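Local coordinates for protein sphingomyelinase C (Streptomyces griseocarneus, PDB 7CNE) that belongs to the endonuclease/exonuclease/phosphatase family of enzymes, built on a DNase I-like fold, at residues Asn27-Ala40 against Trp273-Leu287. Residues are numbered along the deposited sequence; the frame is centred on the assembly and turned at random.
Sequences NWGQEHRAREIAAA and WTVSSWGKRYTYTDL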
# COMPACT_ATOMS: atom_id res chain seq x y z
N ASN A 27 -14.74 -15.89 6.83
CA ASN A 27 -15.65 -15.07 7.62
C ASN A 27 -15.10 -13.68 7.94
O ASN A 27 -15.42 -13.11 8.98
CB ASN A 27 -16.01 -15.81 8.91
CG ASN A 27 -16.71 -17.13 8.64
OD1 ASN A 27 -17.71 -17.17 7.92
ND2 ASN A 27 -16.16 -18.22 9.17
N TRP A 28 -14.29 -13.10 7.05
CA TRP A 28 -13.77 -11.76 7.29
C TRP A 28 -14.46 -10.69 6.45
O TRP A 28 -13.94 -9.56 6.33
CB TRP A 28 -12.25 -11.72 7.09
CG TRP A 28 -11.50 -11.61 8.40
CD1 TRP A 28 -10.51 -12.43 8.86
CD2 TRP A 28 -11.72 -10.63 9.42
NE1 TRP A 28 -10.08 -12.01 10.09
CE2 TRP A 28 -10.81 -10.91 10.46
CE3 TRP A 28 -12.57 -9.53 9.54
CZ2 TRP A 28 -10.74 -10.13 11.62
CZ3 TRP A 28 -12.51 -8.77 10.69
CH2 TRP A 28 -11.60 -9.07 11.71
N GLY A 29 -15.62 -11.01 5.87
CA GLY A 29 -16.41 -10.03 5.13
C GLY A 29 -15.74 -9.48 3.90
O GLY A 29 -16.02 -8.34 3.50
N GLN A 30 -14.88 -10.27 3.24
CA GLN A 30 -14.01 -9.72 2.20
C GLN A 30 -14.81 -9.23 0.99
O GLN A 30 -14.52 -8.16 0.45
CB GLN A 30 -12.97 -10.74 1.75
CG GLN A 30 -11.88 -11.06 2.79
CD GLN A 30 -12.21 -12.27 3.63
OE1 GLN A 30 -13.33 -12.42 4.12
NE2 GLN A 30 -11.23 -13.17 3.81
N GLU A 31 -15.79 -10.01 0.52
CA GLU A 31 -16.55 -9.59 -0.65
C GLU A 31 -17.39 -8.35 -0.33
O GLU A 31 -17.46 -7.42 -1.14
CB GLU A 31 -17.44 -10.73 -1.16
CG GLU A 31 -16.66 -11.83 -1.87
CD GLU A 31 -16.26 -11.48 -3.31
OE1 GLU A 31 -16.75 -10.47 -3.86
OE2 GLU A 31 -15.44 -12.22 -3.89
N HIS A 32 -18.01 -8.32 0.85
CA HIS A 32 -18.77 -7.14 1.25
C HIS A 32 -17.87 -5.91 1.31
O HIS A 32 -18.20 -4.85 0.76
CB HIS A 32 -19.43 -7.37 2.60
CG HIS A 32 -19.99 -6.12 3.21
ND1 HIS A 32 -21.15 -5.52 2.76
CD2 HIS A 32 -19.54 -5.34 4.23
CE1 HIS A 32 -21.40 -4.44 3.48
NE2 HIS A 32 -20.44 -4.31 4.38
N ARG A 33 -16.72 -6.03 1.97
CA ARG A 33 -15.86 -4.86 2.17
C ARG A 33 -15.23 -4.40 0.86
O ARG A 33 -15.10 -3.19 0.64
CB ARG A 33 -14.78 -5.18 3.21
CG ARG A 33 -15.33 -5.24 4.62
CD ARG A 33 -14.23 -5.42 5.66
NE ARG A 33 -13.61 -6.74 5.56
CZ ARG A 33 -12.36 -6.94 5.15
NH1 ARG A 33 -11.59 -5.92 4.80
NH2 ARG A 33 -11.87 -8.18 5.10
N ALA A 34 -14.85 -5.33 -0.01
CA ALA A 34 -14.27 -4.95 -1.30
C ALA A 34 -15.24 -4.10 -2.11
O ALA A 34 -14.83 -3.13 -2.77
CB ALA A 34 -13.87 -6.19 -2.10
N ARG A 35 -16.52 -4.48 -2.10
CA ARG A 35 -17.52 -3.67 -2.79
C ARG A 35 -17.66 -2.31 -2.12
O ARG A 35 -17.69 -1.27 -2.80
CB ARG A 35 -18.86 -4.42 -2.81
CG ARG A 35 -19.98 -3.74 -3.61
CD ARG A 35 -21.21 -4.64 -3.74
NE ARG A 35 -21.05 -5.72 -4.73
CZ ARG A 35 -21.44 -5.65 -6.00
NH1 ARG A 35 -22.02 -4.55 -6.48
NH2 ARG A 35 -21.26 -6.70 -6.81
N GLU A 36 -17.70 -2.28 -0.79
CA GLU A 36 -17.86 -1.02 -0.07
C GLU A 36 -16.64 -0.11 -0.19
O GLU A 36 -16.79 1.12 -0.17
CB GLU A 36 -18.18 -1.33 1.39
CG GLU A 36 -19.58 -1.88 1.54
CD GLU A 36 -20.62 -0.98 0.88
OE1 GLU A 36 -21.15 -1.34 -0.20
OE2 GLU A 36 -20.86 0.10 1.43
N ILE A 37 -15.44 -0.68 -0.30
CA ILE A 37 -14.24 0.15 -0.46
C ILE A 37 -14.31 0.94 -1.76
O ILE A 37 -13.98 2.14 -1.80
CB ILE A 37 -12.96 -0.71 -0.38
CG1 ILE A 37 -12.72 -1.18 1.05
CG2 ILE A 37 -11.75 0.09 -0.84
CD1 ILE A 37 -11.66 -2.32 1.13
N ALA A 38 -14.72 0.30 -2.86
CA ALA A 38 -14.84 1.03 -4.12
C ALA A 38 -15.87 2.16 -4.04
O ALA A 38 -15.78 3.11 -4.82
CB ALA A 38 -15.20 0.09 -5.27
N ALA A 39 -16.83 2.09 -3.12
CA ALA A 39 -17.84 3.14 -3.02
C ALA A 39 -17.53 4.18 -1.95
O ALA A 39 -18.23 5.20 -1.87
CB ALA A 39 -19.23 2.54 -2.77
N ALA A 40 -16.49 3.97 -1.14
CA ALA A 40 -16.22 4.87 -0.03
C ALA A 40 -15.79 6.25 -0.55
O ALA A 40 -15.27 6.40 -1.66
CB ALA A 40 -15.14 4.30 0.88
N TRP A 273 -21.27 -3.92 9.58
CA TRP A 273 -21.37 -5.19 8.89
C TRP A 273 -21.00 -6.27 9.89
O TRP A 273 -20.19 -6.05 10.79
CB TRP A 273 -20.48 -5.26 7.64
CG TRP A 273 -19.03 -5.00 7.93
CD1 TRP A 273 -18.43 -3.78 8.04
CD2 TRP A 273 -18.02 -5.98 8.18
NE1 TRP A 273 -17.09 -3.95 8.33
CE2 TRP A 273 -16.82 -5.29 8.42
CE3 TRP A 273 -18.01 -7.38 8.22
CZ2 TRP A 273 -15.62 -5.95 8.70
CZ3 TRP A 273 -16.83 -8.03 8.49
CH2 TRP A 273 -15.64 -7.32 8.73
N THR A 274 -21.62 -7.43 9.75
CA THR A 274 -21.53 -8.46 10.77
C THR A 274 -21.16 -9.78 10.14
O THR A 274 -21.62 -10.12 9.04
CB THR A 274 -22.86 -8.58 11.54
OG1 THR A 274 -23.20 -7.31 12.11
CG2 THR A 274 -22.75 -9.63 12.64
N VAL A 275 -20.29 -10.52 10.83
CA VAL A 275 -19.88 -11.85 10.41
C VAL A 275 -19.94 -12.75 11.64
O VAL A 275 -20.01 -12.29 12.78
CB VAL A 275 -18.47 -11.86 9.79
CG1 VAL A 275 -18.47 -11.19 8.42
CG2 VAL A 275 -17.49 -11.18 10.73
N SER A 276 -19.92 -14.06 11.38
CA SER A 276 -20.02 -15.07 12.42
C SER A 276 -18.72 -15.85 12.51
O SER A 276 -18.13 -16.20 11.48
CB SER A 276 -21.18 -16.04 12.13
OG SER A 276 -22.40 -15.33 11.94
N SER A 277 -18.27 -16.12 13.73
CA SER A 277 -17.04 -16.88 13.94
C SER A 277 -17.17 -17.68 15.23
O SER A 277 -17.37 -17.10 16.30
CB SER A 277 -15.82 -15.96 14.02
OG SER A 277 -14.67 -16.69 14.43
N TRP A 278 -17.03 -19.00 15.11
CA TRP A 278 -17.15 -19.92 16.25
C TRP A 278 -18.46 -19.69 17.00
O TRP A 278 -18.49 -19.53 18.22
CB TRP A 278 -15.95 -19.79 17.18
CG TRP A 278 -14.93 -20.84 16.94
CD1 TRP A 278 -13.83 -20.75 16.13
CD2 TRP A 278 -14.93 -22.17 17.46
NE1 TRP A 278 -13.13 -21.93 16.14
CE2 TRP A 278 -13.79 -22.83 16.95
CE3 TRP A 278 -15.79 -22.87 18.32
CZ2 TRP A 278 -13.49 -24.15 17.26
CZ3 TRP A 278 -15.48 -24.18 18.63
CH2 TRP A 278 -14.34 -24.81 18.10
N GLY A 279 -19.55 -19.68 16.24
CA GLY A 279 -20.85 -19.43 16.85
C GLY A 279 -20.90 -18.17 17.69
O GLY A 279 -21.52 -18.15 18.76
N LYS A 280 -20.24 -17.11 17.23
CA LYS A 280 -20.46 -15.79 17.80
C LYS A 280 -20.50 -14.76 16.68
O LYS A 280 -19.88 -14.93 15.63
CB LYS A 280 -19.40 -15.42 18.85
CG LYS A 280 -19.74 -14.13 19.59
CD LYS A 280 -18.69 -13.68 20.63
CE LYS A 280 -17.94 -14.82 21.32
NZ LYS A 280 -18.86 -15.85 21.88
N ARG A 281 -21.29 -13.71 16.90
CA ARG A 281 -21.46 -12.66 15.91
C ARG A 281 -20.59 -11.46 16.27
O ARG A 281 -20.48 -11.08 17.44
CB ARG A 281 -22.93 -12.23 15.83
CG ARG A 281 -23.89 -13.39 15.56
CD ARG A 281 -24.01 -13.67 14.08
NE ARG A 281 -24.77 -12.63 13.40
CZ ARG A 281 -24.94 -12.57 12.08
NH1 ARG A 281 -24.39 -13.50 11.30
NH2 ARG A 281 -25.64 -11.58 11.54
N TYR A 282 -19.94 -10.90 15.26
CA TYR A 282 -19.05 -9.76 15.42
C TYR A 282 -19.45 -8.68 14.43
O TYR A 282 -19.61 -8.96 13.24
CB TYR A 282 -17.59 -10.17 15.21
CG TYR A 282 -17.06 -11.16 16.23
CD1 TYR A 282 -16.61 -10.73 17.47
CD2 TYR A 282 -17.01 -12.52 15.95
CE1 TYR A 282 -16.12 -11.63 18.41
CE2 TYR A 282 -16.53 -13.43 16.88
CZ TYR A 282 -16.08 -12.98 18.11
OH TYR A 282 -15.60 -13.87 19.04
N THR A 283 -19.62 -7.45 14.93
CA THR A 283 -20.01 -6.32 14.09
C THR A 283 -18.88 -5.30 14.06
O THR A 283 -18.35 -4.92 15.10
CB THR A 283 -21.31 -5.68 14.60
OG1 THR A 283 -22.38 -6.63 14.49
CG2 THR A 283 -21.65 -4.46 13.76
N TYR A 284 -18.54 -4.84 12.86
CA TYR A 284 -17.46 -3.87 12.66
C TYR A 284 -18.00 -2.64 11.95
O TYR A 284 -19.01 -2.70 11.24
CB TYR A 284 -16.32 -4.49 11.85
CG TYR A 284 -15.74 -5.72 12.51
CD1 TYR A 284 -16.21 -6.99 12.18
CD2 TYR A 284 -14.75 -5.62 13.47
CE1 TYR A 284 -15.69 -8.13 12.79
CE2 TYR A 284 -14.23 -6.74 14.09
CZ TYR A 284 -14.70 -7.99 13.75
OH TYR A 284 -14.17 -9.10 14.36
N THR A 285 -17.31 -1.51 12.14
CA THR A 285 -17.70 -0.25 11.52
C THR A 285 -16.53 0.37 10.76
O THR A 285 -16.46 1.59 10.61
CB THR A 285 -18.24 0.74 12.55
OG1 THR A 285 -17.43 0.70 13.73
CG2 THR A 285 -19.70 0.42 12.91
N ASP A 286 -15.60 -0.47 10.28
CA ASP A 286 -14.52 -0.01 9.40
C ASP A 286 -14.34 -1.03 8.29
O ASP A 286 -14.65 -2.21 8.45
CB ASP A 286 -13.19 0.17 10.14
CG ASP A 286 -13.29 1.15 11.28
OD1 ASP A 286 -13.70 0.73 12.39
OD2 ASP A 286 -12.99 2.34 11.07
N LEU A 287 -13.83 -0.55 7.15
CA LEU A 287 -13.66 -1.42 6.00
C LEU A 287 -12.31 -2.14 6.02
O LEU A 287 -12.11 -3.08 5.24
CB LEU A 287 -13.82 -0.63 4.70
CG LEU A 287 -15.25 -0.13 4.46
CD1 LEU A 287 -15.35 0.68 3.17
CD2 LEU A 287 -16.22 -1.29 4.43
O HOH W 1 -19.75 -15.04 8.56
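Arg33 meets Trp273 and Leu287 at once, a worked example of how one arginine can join a helix to a hairpin and the loop that follows it through both its aliphatic and its charged parts. Its CD lies over one face of the Trp273 indole, toward the rim, 3.4 Å from CZ2, while CB of Tyr284 sits against the opposite face, also toward the rim. The indole is thus sandwiched, and its rotation is further fixed by NE1, which donates to Asp286 O at 3.0 Å in the ring plane. A bend at chi3 (-68°) carries the Arg33 guanidinium on past the rim of the indole, NE staying beside CH2 and CZ2, with the planes 31° apart. NH1 then donates to Leu287 O at 2.9 Å, nearly straight at 161°, whereas NE and NH2 converge on Trp28 O; NH2 also reaches Phe18 O of strand 12-19. Trp28 turns the edge of its ring toward Trp273, CE3 lying 3.9 Å from CH2, and sets CZ3 over a face of Tyr284, the two rings oblique. At the near end of the Trp273 side chain, the His32 imidazole rests obliquely against CB, NE2 being 3.4 Å away. Leu287 runs past Ile37 in the opposite direction, and its CD2 touches CB of Glu36 at 3.6 Å. Near the hairpin turn, one water links Asn27 OD1 to Ser276 N, while Val275 packs on the backbone of Asn27 and Gly29, the N-cap residue. The peripheral antiparallel hairpin 273-284 thus lies against 27-33, and the segment leading out of it follows the helix, through Leu287, to Ile37 and Ala40; helix 30-39 itself follows the first strand of a DNase I-like fold.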